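Side-chain contacts in putative GntR-family transcriptional regulator (Bordetella bronchiseptica RB50, PDB 3CNV), which is a putative GntR-family transcriptional regulator whose UTRA domain probably binds a small effector molecule and so tunes DNA binding: residues C[3-8]-C[131-136]; C[70-75]-C[141-146]; C[91-94]-C[98-101]. All coordinates share one frame; numbering follows the deposited sequence.

Contact 1: C[3-8]-C[131-136]; sequences YRFLRL and VDRISY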
ATOM      1  N   TYR C   3       8.288  -8.909  11.269  1.00 11.93           N
ATOM      2  CA  TYR C   3       6.841  -8.768  11.022  1.00 12.57           C
ATOM      3  C   TYR C   3       6.475  -8.920   9.558  1.00 13.02           C
ATOM      4  O   TYR C   3       7.276  -8.583   8.662  1.00 13.91           O
ATOM      5  CB  TYR C   3       6.284  -7.414  11.469  1.00 13.22           C
ATOM      6  CG  TYR C   3       6.552  -6.996  12.908  1.00 11.56           C
ATOM      7  CD1 TYR C   3       6.362  -7.855  13.928  1.00 16.68           C
ATOM      8  CD2 TYR C   3       6.895  -5.721  13.211  1.00 20.37           C
ATOM      9  CE1 TYR C   3       6.588  -7.527  15.245  1.00 18.43           C
ATOM     10  CE2 TYR C   3       7.119  -5.325  14.570  1.00 24.28           C
ATOM     11  CZ  TYR C   3       6.954  -6.262  15.581  1.00 23.49           C
ATOM     12  OH  TYR C   3       7.126  -6.000  16.931  1.00 26.96           O
ATOM     13  N   ARG C   4       5.293  -9.485   9.363  1.00 11.92           N
ATOM     14  CA  ARG C   4       4.699  -9.655   8.080  1.00 12.06           C
ATOM     15  C   ARG C   4       3.691  -8.534   7.851  1.00 12.86           C
ATOM     16  O   ARG C   4       3.724  -7.810   6.776  1.00 13.37           O
ATOM     17  CB  ARG C   4       4.046 -11.057   7.950  1.00 12.92           C
ATOM     18  CG  ARG C   4       3.320 -11.264   6.648  1.00 11.58           C
ATOM     19  CD  ARG C   4       4.293 -11.355   5.581  1.00 10.20           C
ATOM     20  NE  ARG C   4       3.736 -11.379   4.217  1.00 12.23           N
ATOM     21  CZ  ARG C   4       3.450 -10.296   3.511  1.00 13.36           C
ATOM     22  NH1 ARG C   4       3.682  -9.073   3.972  1.00 13.55           N
ATOM     23  NH2 ARG C   4       2.957 -10.433   2.309  1.00 17.35           N
ATOM     24  N   PHE C   5       2.770  -8.381   8.786  1.00 10.87           N
ATOM     25  CA  PHE C   5       1.667  -7.426   8.546  1.00 11.50           C
ATOM     26  C   PHE C   5       1.441  -6.414   9.608  1.00 13.35           C
ATOM     27  O   PHE C   5       0.754  -5.420   9.397  1.00 16.13           O
ATOM     28  CB  PHE C   5       0.341  -8.123   8.336  1.00 12.92           C
ATOM     29  CG  PHE C   5       0.250  -8.897   7.066  1.00 12.17           C
ATOM     30  CD1 PHE C   5       0.484  -8.290   5.855  1.00  9.83           C
ATOM     31  CD2 PHE C   5      -0.171 -10.221   7.078  1.00 14.65           C
ATOM     32  CE1 PHE C   5       0.359  -8.964   4.715  1.00 10.63           C
ATOM     33  CE2 PHE C   5      -0.334 -10.925   5.846  1.00  7.74           C
ATOM     34  CZ  PHE C   5      -0.024 -10.311   4.697  1.00  8.82           C
ATOM     35  N   LEU C   6       2.047  -6.651  10.754  1.00 13.14           N
ATOM     36  CA  LEU C   6       1.809  -5.812  11.946  1.00 12.93           C
ATOM     37  C   LEU C   6       2.229  -4.389  11.695  1.00 12.56           C
ATOM     38  O   LEU C   6       3.381  -4.176  11.359  1.00 10.47           O
ATOM     39  CB  LEU C   6       2.586  -6.415  13.156  1.00 14.12           C
ATOM     40  CG  LEU C   6       2.314  -5.714  14.506  1.00 16.26           C
ATOM     41  CD1 LEU C   6       0.889  -5.958  14.916  1.00 16.29           C
ATOM     42  CD2 LEU C   6       3.256  -6.185  15.594  1.00 15.48           C
ATOM     43  N   ARG C   7       1.332  -3.413  11.941  1.00 11.22           N
ATOM     44  CA  ARG C   7       1.604  -2.005  11.620  1.00 12.95           C
ATOM     45  C   ARG C   7       1.717  -1.150  12.886  1.00 14.15           C
ATOM     46  O   ARG C   7       1.818   0.058  12.858  1.00 12.71           O
ATOM     47  CB  ARG C   7       0.484  -1.436  10.712  1.00 11.87           C
ATOM     48  CG  ARG C   7       0.452  -1.975   9.349  1.00 15.54           C
ATOM     49  CD  ARG C   7       1.800  -1.761   8.647  1.00 18.08           C
ATOM     50  NE  ARG C   7       1.570  -2.228   7.341  1.00 21.71           N
ATOM     51  CZ  ARG C   7       0.730  -1.640   6.478  1.00 24.73           C
ATOM     52  NH1 ARG C   7       0.036  -0.536   6.835  1.00 27.85           N
ATOM     53  NH2 ARG C   7       0.539  -2.196   5.290  1.00 22.36           N
ATOM     54  N   LEU C   8       1.800  -1.835  14.018  1.00 18.12           N
ATOM     55  CA  LEU C   8       2.028  -1.147  15.294  1.00 19.70           C
ATOM     56  C   LEU C   8       3.388  -0.445  15.344  1.00 20.27           C
ATOM     57  O   LEU C   8       4.432  -0.980  14.958  1.00 19.73           O
ATOM     58  CB  LEU C   8       1.858  -2.085  16.475  1.00 22.33           C
ATOM     59  CG  LEU C   8       0.487  -2.051  17.165  1.00 28.08           C
ATOM     60  CD1 LEU C   8       0.737  -2.481  18.559  1.00 31.09           C
ATOM     61  CD2 LEU C   8      -0.201  -0.674  17.236  1.00 34.16           C
ATOM     62  N   VAL C 131      -8.853  -4.404  14.151  1.00 15.95           N
ATOM     63  CA  VAL C 131      -8.289  -4.718  12.831  1.00 14.23           C
ATOM     64  C   VAL C 131      -8.782  -6.137  12.454  1.00 15.29           C
ATOM     65  O   VAL C 131      -8.333  -7.155  12.978  1.00 14.75           O
ATOM     66  CB  VAL C 131      -6.730  -4.654  12.789  1.00 15.81           C
ATOM     67  CG1 VAL C 131      -6.206  -4.932  11.333  1.00 12.70           C
ATOM     68  CG2 VAL C 131      -6.164  -3.253  13.331  1.00 15.40           C
ATOM     69  N   ASP C 132      -9.737  -6.198  11.541  1.00 15.01           N
ATOM     70  CA  ASP C 132     -10.194  -7.478  11.014  1.00 16.25           C
ATOM     71  C   ASP C 132      -9.481  -7.808   9.687  1.00 15.99           C
ATOM     72  O   ASP C 132      -9.647  -7.103   8.704  1.00 18.64           O
ATOM     73  CB  ASP C 132     -11.730  -7.435  10.791  1.00 17.68           C
ATOM     74  CG  ASP C 132     -12.521  -7.481  12.106  1.00 22.13           C
ATOM     75  OD1 ASP C 132     -12.158  -8.277  13.003  1.00 28.72           O
ATOM     76  OD2 ASP C 132     -13.478  -6.682  12.276  1.00 27.69           O
ATOM     77  N   ARG C 133      -8.722  -8.892   9.665  1.00 13.64           N
ATOM     78  CA  ARG C 133      -7.844  -9.245   8.529  1.00 13.20           C
ATOM     79  C   ARG C 133      -8.227 -10.594   7.905  1.00 12.73           C
ATOM     80  O   ARG C 133      -8.515 -11.573   8.612  1.00 15.37           O
ATOM     81  CB  ARG C 133      -6.407  -9.329   9.047  1.00 11.05           C
ATOM     82  CG  ARG C 133      -5.358  -9.584   7.969  1.00 15.76           C
ATOM     83  CD  ARG C 133      -3.977  -9.792   8.487  1.00 13.72           C
ATOM     84  NE  ARG C 133      -3.550  -8.658   9.286  1.00 19.17           N
ATOM     85  CZ  ARG C 133      -2.686  -8.640  10.286  1.00 15.76           C
ATOM     86  NH1 ARG C 133      -2.096  -9.722  10.700  1.00 16.98           N
ATOM     87  NH2 ARG C 133      -2.437  -7.489  10.874  1.00 19.01           N
ATOM     88  N   ILE C 134      -8.216 -10.648   6.596  1.00 12.93           N
ATOM     89  CA  ILE C 134      -8.106 -11.919   5.902  1.00 12.53           C
ATOM     90  C   ILE C 134      -6.817 -11.918   5.113  1.00 13.53           C
ATOM     91  O   ILE C 134      -6.585 -11.001   4.377  1.00 14.88           O
ATOM     92  CB  ILE C 134      -9.308 -12.152   4.954  1.00 13.61           C
ATOM     93  CG1 ILE C 134     -10.637 -11.927   5.680  1.00 12.15           C
ATOM     94  CG2 ILE C 134      -9.195 -13.517   4.282  1.00 12.68           C
ATOM     95  CD1 ILE C 134     -11.908 -11.847   4.676  1.00 14.66           C
ATOM     96  N   SER C 135      -6.006 -12.967   5.278  1.00 12.91           N
ATOM     97  CA  SER C 135      -4.699 -13.095   4.635  1.00 13.17           C
ATOM     98  C   SER C 135      -4.773 -14.163   3.586  1.00 12.69           C
ATOM     99  O   SER C 135      -5.445 -15.214   3.725  1.00 11.65           O
ATOM    100  CB  SER C 135      -3.597 -13.518   5.638  1.00 12.88           C
ATOM    101  OG  SER C 135      -3.617 -12.630   6.670  1.00 14.95           O
ATOM    102  N   TYR C 136      -4.068 -13.885   2.510  1.00 13.41           N
ATOM    103  CA  TYR C 136      -4.114 -14.698   1.303  1.00 12.90           C
ATOM    104  C   TYR C 136      -2.736 -15.229   0.923  1.00 14.39           C
ATOM    105  O   TYR C 136      -1.722 -14.579   1.095  1.00 13.87           O
ATOM    106  CB  TYR C 136      -4.716 -13.895   0.107  1.00 13.74           C
ATOM    107  CG  TYR C 136      -6.144 -13.447   0.306  1.00 14.04           C
ATOM    108  CD1 TYR C 136      -7.181 -14.182  -0.196  1.00 12.67           C
ATOM    109  CD2 TYR C 136      -6.451 -12.299   1.025  1.00 13.33           C
ATOM    110  CE1 TYR C 136      -8.503 -13.811   0.036  1.00 18.78           C
ATOM    111  CE2 TYR C 136      -7.780 -11.901   1.231  1.00 12.11           C
ATOM    112  CZ  TYR C 136      -8.781 -12.686   0.775  1.00 17.50           C
ATOM    113  OH  TYR C 136     -10.116 -12.372   0.976  1.00 24.23           O
TER
HETATM  114  O   HOH W   1      -1.975  -4.719   9.869  1.00 15.00           O

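Contact 2: C[70-75]-C[141-146]; sequences GTHFRG and RPMEVR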
ATOM      1  N   GLY C  70      -8.574 -26.134   9.109  1.00 20.05           N
ATOM      2  CA  GLY C  70      -8.064 -27.312   9.841  1.00 22.08           C
ATOM      3  C   GLY C  70      -7.197 -28.134   8.902  1.00 24.63           C
ATOM      4  O   GLY C  70      -6.152 -28.633   9.279  1.00 26.63           O
ATOM      5  N   THR C  71      -7.630 -28.171   7.655  1.00 26.49           N
ATOM      6  CA  THR C  71      -7.031 -28.979   6.600  1.00 28.86           C
ATOM      7  C   THR C  71      -5.545 -28.721   6.501  1.00 29.04           C
ATOM      8  O   THR C  71      -4.751 -29.628   6.643  1.00 31.55           O
ATOM      9  CB  THR C  71      -7.707 -28.721   5.205  1.00 29.93           C
ATOM     10  OG1 THR C  71      -7.620 -27.318   4.814  1.00 31.72           O
ATOM     11  CG2 THR C  71      -9.180 -29.177   5.219  1.00 30.66           C
ATOM     12  N   HIS C  72      -5.158 -27.466   6.391  1.00 28.78           N
ATOM     13  CA  HIS C  72      -3.746 -27.145   6.128  1.00 28.43           C
ATOM     14  C   HIS C  72      -2.920 -27.043   7.408  1.00 27.15           C
ATOM     15  O   HIS C  72      -1.698 -26.903   7.371  1.00 28.18           O
ATOM     16  CB  HIS C  72      -3.634 -25.856   5.325  1.00 28.92           C
ATOM     17  CG  HIS C  72      -4.427 -25.876   4.060  1.00 32.97           C
ATOM     18  ND1 HIS C  72      -5.497 -25.034   3.834  1.00 37.91           N
ATOM     19  CD2 HIS C  72      -4.324 -26.662   2.956  1.00 37.92           C
ATOM     20  CE1 HIS C  72      -6.003 -25.283   2.637  1.00 36.94           C
ATOM     21  NE2 HIS C  72      -5.313 -26.268   2.084  1.00 38.41           N
ATOM     22  N   PHE C  73      -3.584 -27.116   8.546  1.00 25.11           N
ATOM     23  CA  PHE C  73      -2.913 -26.793   9.799  1.00 24.00           C
ATOM     24  C   PHE C  73      -3.080 -27.880  10.838  1.00 25.58           C
ATOM     25  O   PHE C  73      -2.997 -27.644  12.059  1.00 23.06           O
ATOM     26  CB  PHE C  73      -3.379 -25.434  10.319  1.00 23.24           C
ATOM     27  CG  PHE C  73      -2.781 -24.262   9.576  1.00 20.16           C
ATOM     28  CD1 PHE C  73      -1.513 -23.793   9.899  1.00 21.44           C
ATOM     29  CD2 PHE C  73      -3.479 -23.653   8.522  1.00 18.91           C
ATOM     30  CE1 PHE C  73      -0.971 -22.719   9.182  1.00 22.08           C
ATOM     31  CE2 PHE C  73      -2.979 -22.589   7.854  1.00 18.81           C
ATOM     32  CZ  PHE C  73      -1.700 -22.119   8.173  1.00 17.87           C
ATOM     33  N   ARG C  74      -3.316 -29.087  10.325  1.00 27.73           N
ATOM     34  CA  ARG C  74      -3.509 -30.269  11.191  1.00 29.40           C
ATOM     35  C   ARG C  74      -2.371 -30.452  12.178  1.00 29.67           C
ATOM     36  O   ARG C  74      -2.594 -30.801  13.327  1.00 31.94           O
ATOM     37  CB  ARG C  74      -3.800 -31.538  10.380  1.00 30.65           C
ATOM     38  CG  ARG C  74      -5.292 -31.576  10.063  1.00 33.41           C
ATOM     39  CD  ARG C  74      -5.712 -32.870   9.402  1.00 40.92           C
ATOM     40  NE  ARG C  74      -5.513 -32.784   7.960  1.00 46.65           N
ATOM     41  CZ  ARG C  74      -4.409 -33.175   7.321  1.00 51.32           C
ATOM     42  NH1 ARG C  74      -3.379 -33.706   7.995  1.00 51.17           N
ATOM     43  NH2 ARG C  74      -4.341 -33.030   5.995  1.00 52.38           N
ATOM     44  N   GLY C  75      -1.163 -30.115  11.775  1.00 29.28           N
ATOM     45  CA  GLY C  75      -0.005 -30.328  12.654  1.00 28.76           C
ATOM     46  C   GLY C  75       0.108 -29.330  13.804  1.00 28.57           C
ATOM     47  O   GLY C  75       0.980 -29.438  14.688  1.00 27.92           O
ATOM     48  N   ARG C 141      -5.930 -17.327  -2.472  1.00 20.62           N
ATOM     49  CA  ARG C 141      -6.475 -18.358  -1.577  1.00 19.39           C
ATOM     50  C   ARG C 141      -6.449 -17.859  -0.151  1.00 16.24           C
ATOM     51  O   ARG C 141      -5.384 -17.577   0.353  1.00 15.06           O
ATOM     52  CB  ARG C 141      -5.680 -19.628  -1.660  1.00 20.11           C
ATOM     53  CG  ARG C 141      -5.908 -20.322  -2.956  1.00 24.24           C
ATOM     54  CD  ARG C 141      -5.008 -21.531  -3.105  1.00 30.38           C
ATOM     55  NE  ARG C 141      -5.418 -22.305  -4.276  1.00 35.09           N
ATOM     56  CZ  ARG C 141      -5.175 -21.988  -5.549  1.00 38.74           C
ATOM     57  NH1 ARG C 141      -4.464 -20.913  -5.869  1.00 38.99           N
ATOM     58  NH2 ARG C 141      -5.623 -22.789  -6.511  1.00 38.76           N
ATOM     59  N   PRO C 142      -7.609 -17.736   0.492  1.00 14.50           N
ATOM     60  CA  PRO C 142      -7.604 -17.262   1.865  1.00 14.12           C
ATOM     61  C   PRO C 142      -7.137 -18.358   2.820  1.00 13.86           C
ATOM     62  O   PRO C 142      -7.532 -19.507   2.686  1.00 12.93           O
ATOM     63  CB  PRO C 142      -9.054 -16.827   2.081  1.00 13.77           C
ATOM     64  CG  PRO C 142      -9.829 -17.672   1.190  1.00 14.29           C
ATOM     65  CD  PRO C 142      -8.979 -18.043   0.036  1.00 16.71           C
HETATM   66  N   MSE C 143      -6.249 -18.020   3.717  1.00 13.29           N
HETATM   67  CA  MSE C 143      -5.663 -18.990   4.643  1.00 13.82           C
HETATM   68  C   MSE C 143      -5.703 -18.621   6.129  1.00 12.42           C
HETATM   69  O   MSE C 143      -5.338 -19.427   7.010  1.00 13.22           O
HETATM   70  CB  MSE C 143      -4.162 -19.228   4.302  1.00 13.82           C
HETATM   71  CG  MSE C 143      -3.864 -20.043   3.092  1.00 16.50           C
HETATM   72 SE   MSE C 143      -4.837 -21.744   2.885  0.50 17.02          SE
HETATM   73  CE  MSE C 143      -4.152 -22.634   4.439  1.00 23.10           C
ATOM     74  N   GLU C 144      -6.088 -17.408   6.406  1.00 13.58           N
ATOM     75  CA  GLU C 144      -6.207 -16.913   7.780  1.00 14.16           C
ATOM     76  C   GLU C 144      -7.170 -15.791   7.876  1.00 14.31           C
ATOM     77  O   GLU C 144      -7.200 -14.882   7.016  1.00 12.70           O
ATOM     78  CB  GLU C 144      -4.867 -16.361   8.324  1.00 15.43           C
ATOM     79  CG  GLU C 144      -4.936 -15.936   9.791  1.00 16.42           C
ATOM     80  CD  GLU C 144      -3.820 -14.968  10.208  1.00 20.07           C
ATOM     81  OE1 GLU C 144      -3.520 -14.032   9.408  1.00 20.93           O
ATOM     82  OE2 GLU C 144      -3.275 -15.168  11.333  1.00 19.33           O
ATOM     83  N   VAL C 145      -7.921 -15.872   8.972  1.00 13.96           N
ATOM     84  CA  VAL C 145      -8.753 -14.803   9.479  1.00 14.02           C
ATOM     85  C   VAL C 145      -8.209 -14.401  10.805  1.00 14.35           C
ATOM     86  O   VAL C 145      -7.985 -15.225  11.667  1.00 14.77           O
ATOM     87  CB  VAL C 145     -10.249 -15.173   9.648  1.00 14.77           C
ATOM     88  CG1 VAL C 145     -11.042 -13.979  10.336  1.00 13.83           C
ATOM     89  CG2 VAL C 145     -10.916 -15.495   8.299  1.00 15.68           C
ATOM     90  N   ARG C 146      -7.925 -13.126  10.961  1.00 13.95           N
ATOM     91  CA  ARG C 146      -7.450 -12.656  12.254  1.00 15.31           C
ATOM     92  C   ARG C 146      -8.175 -11.359  12.640  1.00 15.56           C
ATOM     93  O   ARG C 146      -8.269 -10.423  11.819  1.00 17.39           O
ATOM     94  CB  ARG C 146      -5.910 -12.420  12.178  1.00 15.00           C
ATOM     95  CG  ARG C 146      -5.279 -11.954  13.491  1.00 16.12           C
ATOM     96  CD  ARG C 146      -3.764 -11.689  13.398  1.00 15.77           C
ATOM     97  NE  ARG C 146      -2.988 -12.835  12.944  1.00 14.97           N
ATOM     98  CZ  ARG C 146      -1.672 -12.958  13.004  1.00 14.64           C
ATOM     99  NH1 ARG C 146      -0.912 -11.937  13.402  1.00 15.64           N
ATOM    100  NH2 ARG C 146      -1.110 -14.089  12.580  1.00 13.91           N
TER

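Contact 3: C[91-94]-C[98-101]; sequences LFES and VSMV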
ATOM      1  N   LEU C  91       6.162 -19.109  11.561  1.00 16.53           N
ATOM      2  CA  LEU C  91       5.834 -20.514  11.855  1.00 17.56           C
ATOM      3  C   LEU C  91       4.983 -21.105  10.705  1.00 17.88           C
ATOM      4  O   LEU C  91       5.204 -22.217  10.262  1.00 18.78           O
ATOM      5  CB  LEU C  91       5.050 -20.666  13.161  1.00 17.55           C
ATOM      6  CG  LEU C  91       4.568 -22.084  13.500  1.00 21.19           C
ATOM      7  CD1 LEU C  91       5.836 -23.001  13.868  1.00 26.80           C
ATOM      8  CD2 LEU C  91       3.501 -22.146  14.643  1.00 25.36           C
ATOM      9  N   PHE C  92       3.999 -20.350  10.237  1.00 17.74           N
ATOM     10  CA  PHE C  92       3.107 -20.855   9.199  1.00 17.92           C
ATOM     11  C   PHE C  92       3.936 -21.131   7.942  1.00 18.30           C
ATOM     12  O   PHE C  92       3.709 -22.095   7.240  1.00 17.43           O
ATOM     13  CB  PHE C  92       1.954 -19.899   8.873  1.00 16.80           C
ATOM     14  CG  PHE C  92       1.061 -19.546  10.039  1.00 18.24           C
ATOM     15  CD1 PHE C  92       0.996 -20.360  11.164  1.00 18.06           C
ATOM     16  CD2 PHE C  92       0.238 -18.415   9.968  1.00 20.10           C
ATOM     17  CE1 PHE C  92       0.156 -20.041  12.223  1.00 19.87           C
ATOM     18  CE2 PHE C  92      -0.624 -18.091  11.012  1.00 16.31           C
ATOM     19  CZ  PHE C  92      -0.670 -18.918  12.143  1.00 19.28           C
ATOM     20  N   GLU C  93       4.910 -20.276   7.695  1.00 19.51           N
ATOM     21  CA  GLU C  93       5.811 -20.419   6.533  1.00 21.20           C
ATOM     22  C   GLU C  93       6.685 -21.644   6.663  1.00 21.47           C
ATOM     23  O   GLU C  93       6.680 -22.542   5.804  1.00 19.97           O
ATOM     24  CB  GLU C  93       6.741 -19.182   6.333  1.00 21.91           C
ATOM     25  CG  GLU C  93       6.167 -18.110   5.485  1.00 24.80           C
ATOM     26  CD  GLU C  93       7.027 -16.803   5.331  1.00 28.18           C
ATOM     27  OE1 GLU C  93       8.178 -16.740   5.853  1.00 23.88           O
ATOM     28  OE2 GLU C  93       6.489 -15.832   4.682  1.00 27.51           O
ATOM     29  N   SER C  94       7.437 -21.673   7.748  1.00 20.36           N
ATOM     30  CA  SER C  94       8.432 -22.733   7.928  1.00 22.22           C
ATOM     31  C   SER C  94       7.892 -24.122   8.232  1.00 20.79           C
ATOM     32  O   SER C  94       8.449 -25.108   7.742  1.00 18.36           O
ATOM     33  CB  SER C  94       9.409 -22.388   9.059  1.00 23.45           C
ATOM     34  OG  SER C  94       9.958 -21.159   8.677  1.00 28.87           O
ATOM     35  N   VAL C  98       3.014 -22.135   4.367  1.00 17.63           N
ATOM     36  CA  VAL C  98       2.013 -21.109   4.009  1.00 17.89           C
ATOM     37  C   VAL C  98       2.578 -19.691   4.103  1.00 18.01           C
ATOM     38  O   VAL C  98       2.880 -19.228   5.170  1.00 15.51           O
ATOM     39  CB  VAL C  98       0.781 -21.308   4.905  1.00 19.12           C
ATOM     40  CG1 VAL C  98      -0.237 -20.178   4.708  1.00 20.32           C
ATOM     41  CG2 VAL C  98       0.200 -22.708   4.633  1.00 18.98           C
ATOM     42  N   SER C  99       2.797 -19.040   2.943  1.00 17.36           N
ATOM     43  CA  SER C  99       3.344 -17.679   2.869  1.00 18.68           C
ATOM     44  C   SER C  99       2.289 -16.757   2.344  1.00 17.15           C
ATOM     45  O   SER C  99       1.706 -16.996   1.306  1.00 16.58           O
ATOM     46  CB  SER C  99       4.512 -17.503   1.886  1.00 19.62           C
ATOM     47  OG  SER C  99       5.569 -18.378   2.148  1.00 27.26           O
HETATM   48  N   MSE C 100       2.040 -15.718   3.110  1.00 15.75           N
HETATM   49  CA  MSE C 100       1.019 -14.718   2.749  1.00 14.73           C
HETATM   50  C   MSE C 100       1.587 -13.645   1.795  1.00 16.39           C
HETATM   51  O   MSE C 100       2.643 -12.986   2.041  1.00 15.97           O
HETATM   52  CB  MSE C 100       0.465 -14.071   3.993  1.00 15.43           C
HETATM   53  CG  MSE C 100       0.106 -14.993   5.127  1.00 17.36           C
HETATM   54 SE   MSE C 100      -1.235 -16.311   4.571  1.00 20.10          SE
HETATM   55  CE  MSE C 100      -1.406 -17.215   6.363  1.00 14.47           C
ATOM     56  N   VAL C 101       0.869 -13.435   0.705  1.00 16.12           N
ATOM     57  CA  VAL C 101       1.224 -12.443  -0.276  1.00 17.57           C
ATOM     58  C   VAL C 101       0.442 -11.149  -0.129  1.00 19.69           C
ATOM     59  O   VAL C 101       0.918 -10.080  -0.514  1.00 22.70           O
ATOM     60  CB  VAL C 101       1.039 -13.033  -1.734  1.00 19.39           C
ATOM     61  CG1 VAL C 101       1.787 -14.324  -1.837  1.00 19.02           C
ATOM     62  CG2 VAL C 101      -0.401 -13.274  -2.021  1.00 18.96           C
TER
HETATM   63  O   HOH W   2       3.820 -15.024   5.268  1.00 13.40           O

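Contact 1: C[3-8]-C[131-136]
With CG anti to the backbone N (chi1 -176°) and a bend at chi3 of -57°, the Arg133 side chain leaves its strand and turns one face of its guanidinium to Phe5, whose own CG lies anti to the carbonyl carbon (chi1 -69°). CB of Phe5, rather than its ring, sits over the centre of that face, 3.6 Å from Arg133 CZ. The Phe5 ring runs on past the arginine, inclined to the guanidinium plane, with CD2 4.1 Å from Arg133 CD. Farther along the strand the same ring reaches Ser135, CE2 lying 3.8 Å from OG. Arg4 CG covers one face of the ring over its centre, and Tyr89 meets the ring edge-to-face. Polar linkage between the segments runs through a water that donates to Phe5 O at 2.9 Å and accepts a weak bond from Arg133 NH2. The charged end of Arg133 is engaged by Glu105, in a salt bridge through NE, and by Tyr89 OH; Ser135 OG bonds to Glu144. A citrate ion, probably from crystallisation, is held by the backbone N of Arg4 and of Phe5. The chemistry is thus apolar carbon laid on the flat face of a buried cation, whose nitrogens are met by Glu105, Tyr89 and, weakly, a water, partners that would probably stabilise the buried charge.

Contact 2: C[70-75]-C[141-146]
Met143, a selenomethionine here, reaches from strand 141-150 into the angle between His72 and Phe73 of the loop that follows strand 59-69. Its chain is folded back at both chi2 (-48°) and chi3 (-63°), which carries SE and CE toward the loop although the CB bond does not aim there. The tight half of the contact lies on the buried side. There CE meets Phe73 CE2 at 3.6 Å, the two side chains crossing at a slant. The Phe73 ring is backed by Phe92, edge-to-face, and by Phe96 and Leu68, so the methyl end of Met143 enters a hydrophobic cluster.

The other half faces solvent. His72 is exposed, and its side chain crosses that of Met143 at about a right angle. The selenium, SE, lies 4.1 Å from the centroid of the His72 imidazole, an oblique counterpart of a sulfur-aromatic contact, but the detail is doubtful because the Met143 methyl is modelled too close to the same ring. Thr71 OG1 lies above one face of the imidazole, 3.3 Å from its plane.

Glu144 and Arg146 form a polar pair farther along the strand, and neither touches 70-75. It is a salt bridge in which Arg146 grips Glu144 side-on, NE and NH2 both donating to the single oxygen OE2, at 2.8 Å from NE and 2.7 Å from NH2. The NH2 bond uses the syn lone pair of OE2, whereas NE comes from above the carboxylate plane. Glu144 OE1 is taken by Ser135 and Tyr89, and Arg146 NH1 also bonds to a citrate ion, which may mark the ligand pocket. Met143 and Glu144 both face Ser135 of the adjoining antiparallel strand, the signature of a classic beta bulge.

Contact 3: C[91-94]-C[98-101]
Val98 N donates to Phe92 O across a distance of 3.0 Å, a nearly straight bond (169° at the hydrogen) that ties the loop back to the last turns of helix 88-96. On the side-chain side, CB of Val98 lies 4.4 Å from CB of Phe92, a loose apolar approach beside the bond. The carbonyl of Val98 turns to the next helical residue, where its O lies 3.4 Å from Glu93 CA in a bent CA-H...O contact.

Ser99 comes next and lies alongside the Glu93 chain, its OG 3.4 Å from the methylene CG. The Glu93 chain is extended beyond CG (chi2 176°), which carries its carboxylate past Ser99 toward the following peptide.

At Met100, a selenomethionine, backbone and side chain diverge. Its N donates at 2.9 Å to a water that in turn donates to Glu93 OE2, so one carboxylate oxygen reaches the loop through solvent. The other, OE1, accepts from the backbone N of Arg2 of the third subunit, which makes Glu93 a link between this loop and the assembly. A bend at chi2 (-59°) brings CE of Met100 to 4.1 Å from Phe92 CD2, obliquely to the ring.

At Val101, just before strand 102-111, the backbone bonds to Tyr136. Helix 88-96 and its exit loop thus rest on the sheet, Phe92 packing on Leu66 and Leu68 of strand 59-69, while Val98 and Met100 settle against strands 127-137 and 141-150.

In the fold
Contacts 2 and 3 lie closest, with centres 10 Å apart; contact 1 is 13 Å from contact 3 and 15 Å from contact 2. Contacts 1 and 2 share the six-stranded antiparallel sheet through the neighbouring strands 127-137 and 141-150, and their segments alternate along the chain. Contact 3, the turn leaving helix 88-96, is nested within the loops closed by both others. Its residues touch each of them: Phe92 meets Phe73, Met100 meets Met143, and Met100 O accepts from Arg4. The helix exit thus packs on the sheet between the amino-terminal loop and the 70-75 loop. Citrate, probably from crystallisation, meets residues of contacts 1 and 2, consistent with an effector pocket.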